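Local coordinates for hypothetical protein PH1952 (Pyrococcus horikoshii, PDB 1ZJJ), which is probably a magnesium-dependent phosphatase of the haloacid dehalogenase superfamily, though its physiological substrate is not established, at residues Glu24-Leu29 with Leu256-Lys261; Thr73-Ser78 with Glu97-Trp103. All blocks are in the same frame, centred on the assembly; numbering follows the deposited sequence.

Interaction 1. Residues Glu24-Leu29 with Leu256-Lys261; sequences ELIEFL and LIDYLK
Phe28 and Ile257 meet because of how their first torsions are set: Phe28 CG lies anti to the backbone N (chi1 176°), which carries the ring across to helix 256-261, while Ile257, at chi1 -63°, turns CG2 to that ring and sends CG1 and CD1 on toward the backbone of Leu25. The result is a CH-pi contact. Ile257 CG2 stands 4.0 Å from the Phe28 ring centroid, only 6° off the normal, so the methyl is centred over one face. The other branch runs past Leu25 in the opposite direction, Ile257 CD1 lying 3.7 Å from Leu25 CA and Ile257 CG1 3.8 Å from Leu25 CD1. The two segments run roughly parallel, their N-to-C directions differing by a modest angle; no hydrogen bond links them.

Both helices belong to the Rossmann-like core of the haloacid dehalogenase fold, where a parallel sheet is flanked by helices. Leu25, Leu29 and Leu256 all rest on Phe6 of strand 2-6, which is followed directly by the magnesium-binding Asp7; the side chain of Leu256 is about 11 Å from that of Asp7, so the contact lies near the metal site without touching it.

Farther along, Leu260 approaches the ring in its plane, CD1 coming 3.8 Å from Phe28 CE2 at the edge. The same methyl touches Leu29, with Leu260 CD1 3.9 Å from Leu29 CD2, the two side chains crossing at about a right angle. Lys261 stretches fully extended beyond CG alongside the CE1-CZ side of the ring, where its aliphatic stem does the packing: Lys261 CG is 3.7 Å from Phe28 CZ, and Lys261 CE presses within 3.3 Å of Phe28 CE1, a tight approach oblique to the ring.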
ATOM      1  N   GLU B  24      33.173  12.995  19.707  1.00 24.54           N
ATOM      2  CA  GLU B  24      33.427  13.322  21.103  1.00 23.75           C
ATOM      3  C   GLU B  24      32.476  12.603  22.018  1.00 21.89           C
ATOM      4  O   GLU B  24      32.895  12.058  23.026  1.00 21.56           O
ATOM      5  CB  GLU B  24      33.333  14.832  21.371  1.00 24.43           C
ATOM      6  CG  GLU B  24      34.575  15.586  20.991  1.00 29.54           C
ATOM      7  CD  GLU B  24      34.534  16.116  19.572  1.00 32.24           C
ATOM      8  OE1 GLU B  24      33.769  15.608  18.724  1.00 32.33           O
ATOM      9  OE2 GLU B  24      35.285  17.071  19.301  1.00 35.34           O
ATOM     10  N   LEU B  25      31.198  12.612  21.656  1.00 21.61           N
ATOM     11  CA  LEU B  25      30.181  11.934  22.440  1.00 21.30           C
ATOM     12  C   LEU B  25      30.550  10.467  22.610  1.00 21.43           C
ATOM     13  O   LEU B  25      30.618   9.969  23.727  1.00 20.86           O
ATOM     14  CB  LEU B  25      28.822  12.029  21.748  1.00 20.73           C
ATOM     15  CG  LEU B  25      27.712  11.173  22.391  1.00 19.11           C
ATOM     16  CD1 LEU B  25      27.542  11.527  23.871  1.00 18.75           C
ATOM     17  CD2 LEU B  25      26.414  11.395  21.639  1.00 21.02           C
ATOM     18  N   ILE B  26      30.783   9.784  21.494  1.00 22.30           N
ATOM     19  CA  ILE B  26      31.142   8.373  21.519  1.00 24.96           C
ATOM     20  C   ILE B  26      32.428   8.115  22.313  1.00 25.71           C
ATOM     21  O   ILE B  26      32.535   7.108  23.015  1.00 25.21           O
ATOM     22  CB  ILE B  26      31.291   7.815  20.080  1.00 25.49           C
ATOM     23  CG1 ILE B  26      29.959   7.940  19.334  1.00 26.42           C
ATOM     24  CG2 ILE B  26      31.727   6.361  20.125  1.00 28.49           C
ATOM     25  CD1 ILE B  26      28.794   7.232  20.022  1.00 27.59           C
ATOM     26  N   GLU B  27      33.404   9.013  22.210  1.00 27.01           N
ATOM     27  CA  GLU B  27      34.642   8.836  22.964  1.00 28.55           C
ATOM     28  C   GLU B  27      34.360   9.035  24.443  1.00 27.72           C
ATOM     29  O   GLU B  27      35.015   8.447  25.306  1.00 27.97           O
ATOM     30  CB  GLU B  27      35.724   9.827  22.513  1.00 33.11           C
ATOM     31  CG  GLU B  27      36.792   9.177  21.660  1.00 37.58           C
ATOM     32  CD  GLU B  27      37.104   7.767  22.129  1.00 39.99           C
ATOM     33  OE1 GLU B  27      37.560   7.598  23.283  1.00 41.70           O
ATOM     34  OE2 GLU B  27      36.874   6.824  21.342  1.00 43.67           O
ATOM     35  N   PHE B  28      33.365   9.864  24.728  1.00 25.95           N
ATOM     36  CA  PHE B  28      32.975  10.143  26.099  1.00 24.44           C
ATOM     37  C   PHE B  28      32.245   8.961  26.746  1.00 25.42           C
ATOM     38  O   PHE B  28      32.500   8.623  27.903  1.00 24.15           O
ATOM     39  CB  PHE B  28      32.074  11.381  26.143  1.00 22.97           C
ATOM     40  CG  PHE B  28      31.538  11.687  27.507  1.00 21.73           C
ATOM     41  CD1 PHE B  28      32.367  12.197  28.502  1.00 21.03           C
ATOM     42  CD2 PHE B  28      30.204  11.451  27.805  1.00 22.29           C
ATOM     43  CE1 PHE B  28      31.870  12.464  29.772  1.00 20.93           C
ATOM     44  CE2 PHE B  28      29.695  11.716  29.073  1.00 23.98           C
ATOM     45  CZ  PHE B  28      30.529  12.224  30.060  1.00 21.17           C
ATOM     46  N   LEU B  29      31.332   8.339  26.006  1.00 24.86           N
ATOM     47  CA  LEU B  29      30.583   7.210  26.544  1.00 25.31           C
ATOM     48  C   LEU B  29      31.525   6.073  26.948  1.00 25.93           C
ATOM     49  O   LEU B  29      31.326   5.420  27.975  1.00 27.96           O
ATOM     50  CB  LEU B  29      29.553   6.725  25.516  1.00 22.18           C
ATOM     51  CG  LEU B  29      28.541   7.797  25.105  1.00 22.28           C
ATOM     52  CD1 LEU B  29      27.547   7.220  24.110  1.00 22.70           C
ATOM     53  CD2 LEU B  29      27.819   8.317  26.348  1.00 20.12           C
ATOM     54  N   LEU B 256      24.529  15.809  24.839  1.00 20.45           N
ATOM     55  CA  LEU B 256      24.330  14.712  25.778  1.00 20.27           C
ATOM     56  C   LEU B 256      25.499  14.625  26.742  1.00 18.86           C
ATOM     57  O   LEU B 256      25.360  14.114  27.846  1.00 18.05           O
ATOM     58  CB  LEU B 256      24.207  13.372  25.048  1.00 21.33           C
ATOM     59  CG  LEU B 256      22.810  12.855  24.713  1.00 24.97           C
ATOM     60  CD1 LEU B 256      22.940  11.483  24.037  1.00 23.74           C
ATOM     61  CD2 LEU B 256      21.975  12.743  25.981  1.00 20.66           C
ATOM     62  N   ILE B 257      26.654  15.116  26.310  1.00 18.93           N
ATOM     63  CA  ILE B 257      27.847  15.074  27.146  1.00 20.65           C
ATOM     64  C   ILE B 257      27.676  15.897  28.422  1.00 19.71           C
ATOM     65  O   ILE B 257      27.856  15.386  29.528  1.00 18.92           O
ATOM     66  CB  ILE B 257      29.077  15.577  26.370  1.00 20.28           C
ATOM     67  CG1 ILE B 257      29.353  14.650  25.180  1.00 21.16           C
ATOM     68  CG2 ILE B 257      30.291  15.631  27.290  1.00 20.21           C
ATOM     69  CD1 ILE B 257      30.468  15.126  24.276  1.00 20.43           C
ATOM     70  N   ASP B 258      27.328  17.170  28.282  1.00 19.64           N
ATOM     71  CA  ASP B 258      27.156  17.995  29.469  1.00 21.05           C
ATOM     72  C   ASP B 258      25.922  17.584  30.256  1.00 20.73           C
ATOM     73  O   ASP B 258      25.873  17.755  31.475  1.00 20.48           O
ATOM     74  CB  ASP B 258      27.123  19.480  29.098  1.00 23.10           C
ATOM     75  CG  ASP B 258      28.521  20.071  28.969  1.00 24.55           C
ATOM     76  OD1 ASP B 258      28.648  21.270  28.652  1.00 27.06           O
ATOM     77  OD2 ASP B 258      29.501  19.327  29.188  1.00 28.40           O
ATOM     78  N   TYR B 259      24.931  17.019  29.574  1.00 19.56           N
ATOM     79  CA  TYR B 259      23.736  16.565  30.274  1.00 20.14           C
ATOM     80  C   TYR B 259      24.127  15.439  31.229  1.00 20.75           C
ATOM     81  O   TYR B 259      23.680  15.394  32.377  1.00 20.65           O
ATOM     82  CB  TYR B 259      22.691  16.027  29.300  1.00 19.51           C
ATOM     83  CG  TYR B 259      21.450  15.536  30.003  1.00 19.80           C
ATOM     84  CD1 TYR B 259      20.577  16.436  30.613  1.00 23.45           C
ATOM     85  CD2 TYR B 259      21.153  14.178  30.072  1.00 20.25           C
ATOM     86  CE1 TYR B 259      19.430  15.992  31.275  1.00 24.76           C
ATOM     87  CE2 TYR B 259      20.013  13.726  30.728  1.00 22.51           C
ATOM     88  CZ  TYR B 259      19.154  14.638  31.324  1.00 24.47           C
ATOM     89  OH  TYR B 259      18.003  14.187  31.933  1.00 26.95           O
ATOM     90  N   LEU B 260      24.966  14.535  30.734  1.00 20.41           N
ATOM     91  CA  LEU B 260      25.434  13.394  31.508  1.00 23.35           C
ATOM     92  C   LEU B 260      26.377  13.806  32.631  1.00 24.25           C
ATOM     93  O   LEU B 260      26.391  13.189  33.692  1.00 25.60           O
ATOM     94  CB  LEU B 260      26.136  12.391  30.583  1.00 20.92           C
ATOM     95  CG  LEU B 260      25.232  11.480  29.747  1.00 22.02           C
ATOM     96  CD1 LEU B 260      26.021  10.911  28.582  1.00 21.57           C
ATOM     97  CD2 LEU B 260      24.666  10.364  30.617  1.00 23.26           C
ATOM     98  N   LYS B 261      27.164  14.850  32.393  1.00 24.88           N
ATOM     99  CA  LYS B 261      28.121  15.330  33.389  1.00 26.83           C
ATOM    100  C   LYS B 261      27.489  16.123  34.530  1.00 28.40           C
ATOM    101  O   LYS B 261      28.049  16.204  35.622  1.00 29.51           O
ATOM    102  CB  LYS B 261      29.191  16.206  32.722  1.00 25.32           C
ATOM    103  CG  LYS B 261      30.142  15.472  31.804  1.00 23.78           C
ATOM    104  CD  LYS B 261      31.200  16.426  31.279  1.00 25.12           C
ATOM    105  CE  LYS B 261      32.150  15.742  30.323  1.00 28.97           C
ATOM    106  NZ  LYS B 261      33.163  16.709  29.813  1.00 33.21           N
TER

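Interaction 2. Residues Thr73-Ser78 with Glu97-Trp103; sequences TRLYMS and EMQALGW
Arg74 and Glu97 form a salt bridge across two helices, and its geometry is close to straight: Arg74 NE donates to Glu97 OE1 at 2.8 Å with an N-H...O angle of 164°. The oxygen lies at the edge of the guanidinium, almost in its plane, and is met nearly along its C-O axis, while the carboxylate plane is turned 30° from that of the guanidinium. A bend at chi3 (69°) carries NE round to this oxygen. The arginine stem is itself a knob, seated in a hole made by Glu97, Met98, Ala100 and Leu101; its CG packs 3.8 Å from Leu101 CG, and Ala100 CB lies 3.8 Å from Arg74 CD.

Next to the salt bridge the interface becomes apolar. Met77 and Met98 cross at about a right angle and bring their sulfurs together, Met77 SD to Met98 SD measuring 3.5 Å. Leu101 CD1 fills the next position, 3.8 Å from Met77 SD, and also lies over one face of the Trp103 indole, offset toward its rim. The tryptophan presents its edge to the end of the contact: Trp103 CH2 comes within 3.3 Å of Met77 O, near the ring plane, and also meets Met77 CB. The chain turns at Gly102, which leaves helical geometry with positive phi, and this turn is consistent with the indole coming back against helix 73-78.

The methionines look down onto the parallel sheet of the cap domain, touching Ile86 of strand 86-89 and Val123 of strand 121-124, and Trp103 also meets the ring of His121. Helix 69-80 thus lies beside helix 92-101 over these strands, while on another side its Leu75 and Tyr76 rest on Val195 and Pro191 of helix 190-199.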
ATOM      1  N   THR B  73      14.751  -8.739  12.793  1.00 15.20           N
ATOM      2  CA  THR B  73      13.785  -9.638  12.171  1.00 15.23           C
ATOM      3  C   THR B  73      14.300 -11.078  12.222  1.00 15.75           C
ATOM      4  O   THR B  73      13.563 -11.989  12.589  1.00 16.10           O
ATOM      5  CB  THR B  73      13.501  -9.224  10.703  1.00 15.71           C
ATOM      6  OG1 THR B  73      12.915  -7.914  10.682  1.00 14.40           O
ATOM      7  CG2 THR B  73      12.541 -10.196  10.043  1.00 15.97           C
ATOM      8  N   ARG B  74      15.564 -11.280  11.857  1.00 16.62           N
ATOM      9  CA  ARG B  74      16.155 -12.615  11.904  1.00 16.57           C
ATOM     10  C   ARG B  74      16.095 -13.156  13.329  1.00 17.11           C
ATOM     11  O   ARG B  74      15.688 -14.296  13.549  1.00 15.74           O
ATOM     12  CB  ARG B  74      17.617 -12.589  11.428  1.00 17.85           C
ATOM     13  CG  ARG B  74      18.424 -13.835  11.829  1.00 20.17           C
ATOM     14  CD  ARG B  74      19.727 -13.999  11.023  1.00 20.43           C
ATOM     15  NE  ARG B  74      20.757 -12.994  11.304  1.00 20.90           N
ATOM     16  CZ  ARG B  74      21.480 -12.934  12.423  1.00 24.52           C
ATOM     17  NH1 ARG B  74      21.300 -13.820  13.397  1.00 26.17           N
ATOM     18  NH2 ARG B  74      22.403 -11.994  12.567  1.00 25.51           N
ATOM     19  N   LEU B  75      16.497 -12.334  14.297  1.00 15.92           N
ATOM     20  CA  LEU B  75      16.488 -12.744  15.701  1.00 17.45           C
ATOM     21  C   LEU B  75      15.076 -13.079  16.190  1.00 17.30           C
ATOM     22  O   LEU B  75      14.883 -14.023  16.964  1.00 18.28           O
ATOM     23  CB  LEU B  75      17.107 -11.648  16.581  1.00 17.21           C
ATOM     24  CG  LEU B  75      18.583 -11.325  16.300  1.00 19.71           C
ATOM     25  CD1 LEU B  75      19.048 -10.192  17.194  1.00 19.74           C
ATOM     26  CD2 LEU B  75      19.438 -12.564  16.533  1.00 19.00           C
ATOM     27  N   TYR B  76      14.093 -12.309  15.740  1.00 17.58           N
ATOM     28  CA  TYR B  76      12.710 -12.565  16.127  1.00 17.74           C
ATOM     29  C   TYR B  76      12.258 -13.921  15.571  1.00 17.17           C
ATOM     30  O   TYR B  76      11.697 -14.748  16.292  1.00 15.68           O
ATOM     31  CB  TYR B  76      11.788 -11.468  15.586  1.00 17.31           C
ATOM     32  CG  TYR B  76      10.330 -11.780  15.811  1.00 17.72           C
ATOM     33  CD1 TYR B  76       9.742 -11.602  17.065  1.00 17.01           C
ATOM     34  CD2 TYR B  76       9.557 -12.340  14.794  1.00 19.19           C
ATOM     35  CE1 TYR B  76       8.422 -11.983  17.299  1.00 19.13           C
ATOM     36  CE2 TYR B  76       8.241 -12.724  15.016  1.00 17.47           C
ATOM     37  CZ  TYR B  76       7.682 -12.546  16.269  1.00 18.98           C
ATOM     38  OH  TYR B  76       6.385 -12.948  16.487  1.00 20.97           O
ATOM     39  N   MET B  77      12.502 -14.134  14.278  1.00 16.79           N
ATOM     40  CA  MET B  77      12.122 -15.376  13.613  1.00 17.53           C
ATOM     41  C   MET B  77      12.770 -16.587  14.282  1.00 17.75           C
ATOM     42  O   MET B  77      12.108 -17.584  14.555  1.00 18.24           O
ATOM     43  CB  MET B  77      12.513 -15.314  12.132  1.00 16.51           C
ATOM     44  CG  MET B  77      11.762 -14.233  11.367  1.00 17.83           C
ATOM     45  SD  MET B  77      12.363 -13.959   9.693  1.00 17.23           S
ATOM     46  CE  MET B  77      11.534 -15.302   8.841  1.00 19.94           C
ATOM     47  N   SER B  78      14.066 -16.487  14.551  1.00 18.44           N
ATOM     48  CA  SER B  78      14.799 -17.570  15.183  1.00 19.68           C
ATOM     49  C   SER B  78      14.229 -17.940  16.554  1.00 21.84           C
ATOM     50  O   SER B  78      14.089 -19.119  16.890  1.00 19.00           O
ATOM     51  CB  SER B  78      16.268 -17.175  15.327  1.00 21.42           C
ATOM     52  OG  SER B  78      17.058 -18.287  15.694  1.00 26.52           O
ATOM     53  N   GLU B  97      20.394 -11.324   5.890  1.00 18.40           N
ATOM     54  CA  GLU B  97      19.960 -11.755   7.216  1.00 18.83           C
ATOM     55  C   GLU B  97      19.088 -13.002   7.120  1.00 17.78           C
ATOM     56  O   GLU B  97      19.171 -13.886   7.968  1.00 19.95           O
ATOM     57  CB  GLU B  97      19.174 -10.641   7.918  1.00 20.22           C
ATOM     58  CG  GLU B  97      19.992  -9.400   8.214  1.00 20.06           C
ATOM     59  CD  GLU B  97      21.064  -9.621   9.272  1.00 22.63           C
ATOM     60  OE1 GLU B  97      21.240 -10.770   9.740  1.00 24.18           O
ATOM     61  OE2 GLU B  97      21.740  -8.633   9.634  1.00 25.29           O
ATOM     62  N   MET B  98      18.247 -13.072   6.096  1.00 17.04           N
ATOM     63  CA  MET B  98      17.382 -14.235   5.937  1.00 19.04           C
ATOM     64  C   MET B  98      18.208 -15.445   5.500  1.00 20.65           C
ATOM     65  O   MET B  98      17.936 -16.574   5.911  1.00 19.55           O
ATOM     66  CB  MET B  98      16.260 -13.942   4.935  1.00 18.92           C
ATOM     67  CG  MET B  98      15.277 -12.856   5.400  1.00 18.75           C
ATOM     68  SD  MET B  98      14.478 -13.249   6.987  1.00 18.58           S
ATOM     69  CE  MET B  98      15.606 -12.447   8.144  1.00 17.37           C
ATOM     70  N   GLN B  99      19.227 -15.210   4.680  1.00 21.88           N
ATOM     71  CA  GLN B  99      20.088 -16.301   4.239  1.00 23.17           C
ATOM     72  C   GLN B  99      20.797 -16.878   5.463  1.00 23.02           C
ATOM     73  O   GLN B  99      20.968 -18.093   5.576  1.00 22.61           O
ATOM     74  CB  GLN B  99      21.117 -15.800   3.220  1.00 23.60           C
ATOM     75  CG  GLN B  99      20.492 -15.277   1.939  1.00 27.01           C
ATOM     76  CD  GLN B  99      21.511 -14.793   0.924  1.00 28.02           C
ATOM     77  OE1 GLN B  99      22.471 -14.107   1.268  1.00 31.20           O
ATOM     78  NE2 GLN B  99      21.292 -15.134  -0.340  1.00 30.93           N
ATOM     79  N   ALA B 100      21.189 -15.998   6.382  1.00 22.00           N
ATOM     80  CA  ALA B 100      21.871 -16.405   7.603  1.00 22.37           C
ATOM     81  C   ALA B 100      21.025 -17.352   8.455  1.00 23.96           C
ATOM     82  O   ALA B 100      21.567 -18.177   9.193  1.00 22.60           O
ATOM     83  CB  ALA B 100      22.253 -15.178   8.412  1.00 22.93           C
ATOM     84  N   LEU B 101      19.703 -17.225   8.375  1.00 23.00           N
ATOM     85  CA  LEU B 101      18.823 -18.105   9.136  1.00 24.10           C
ATOM     86  C   LEU B 101      19.025 -19.534   8.646  1.00 26.21           C
ATOM     87  O   LEU B 101      18.900 -20.498   9.407  1.00 26.69           O
ATOM     88  CB  LEU B 101      17.356 -17.704   8.946  1.00 24.53           C
ATOM     89  CG  LEU B 101      16.760 -16.693   9.924  1.00 24.24           C
ATOM     90  CD1 LEU B 101      15.344 -16.325   9.492  1.00 21.63           C
ATOM     91  CD2 LEU B 101      16.755 -17.286  11.321  1.00 22.23           C
ATOM     92  N   GLY B 102      19.340 -19.661   7.362  1.00 26.17           N
ATOM     93  CA  GLY B 102      19.563 -20.971   6.784  1.00 25.15           C
ATOM     94  C   GLY B 102      18.285 -21.759   6.577  1.00 25.93           C
ATOM     95  O   GLY B 102      18.333 -22.962   6.346  1.00 27.22           O
ATOM     96  N   TRP B 103      17.141 -21.087   6.643  1.00 23.93           N
ATOM     97  CA  TRP B 103      15.857 -21.756   6.466  1.00 23.07           C
ATOM     98  C   TRP B 103      15.531 -22.032   5.004  1.00 23.05           C
ATOM     99  O   TRP B 103      14.657 -22.846   4.693  1.00 22.63           O
ATOM    100  CB  TRP B 103      14.737 -20.914   7.091  1.00 21.95           C
ATOM    101  CG  TRP B 103      14.788 -20.846   8.597  1.00 22.20           C
ATOM    102  CD1 TRP B 103      15.741 -21.385   9.417  1.00 19.89           C
ATOM    103  CD2 TRP B 103      13.847 -20.186   9.458  1.00 20.65           C
ATOM    104  NE1 TRP B 103      15.452 -21.101  10.732  1.00 21.22           N
ATOM    105  CE2 TRP B 103      14.298 -20.365  10.786  1.00 20.81           C
ATOM    106  CE3 TRP B 103      12.669 -19.456   9.233  1.00 19.91           C
ATOM    107  CZ2 TRP B 103      13.608 -19.845  11.886  1.00 20.77           C
ATOM    108  CZ3 TRP B 103      11.985 -18.939  10.327  1.00 19.36           C
ATOM    109  CH2 TRP B 103      12.459 -19.137  11.638  1.00 19.80           C
TER

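How the interactions relate
From the N terminus, the chain passes through strand 2-6, just ahead of the metal-binding Asp7 and Asp9, and enters helix 22-31, the first half of interaction 1. It then adds strands 36-40 and 66-68 of the core sheet, and helix 69-80 leads into the cap, where interaction 2 closes a short loop around strand 86-89. The other three cap strands, 121-124, 147-150 and 183-184, follow before the core resumes with strands 204-209, 225-229 and 248-250 and helix 256-261 closes interaction 1. The short loop therefore sits wholly within the long one, without crossing. Interaction 1 joins an early core helix to the chain's last helix; interaction 2, about 20 Å away between nearest atoms, joins the two helices flanking strand 86-89 along the chain, at the start of the cap.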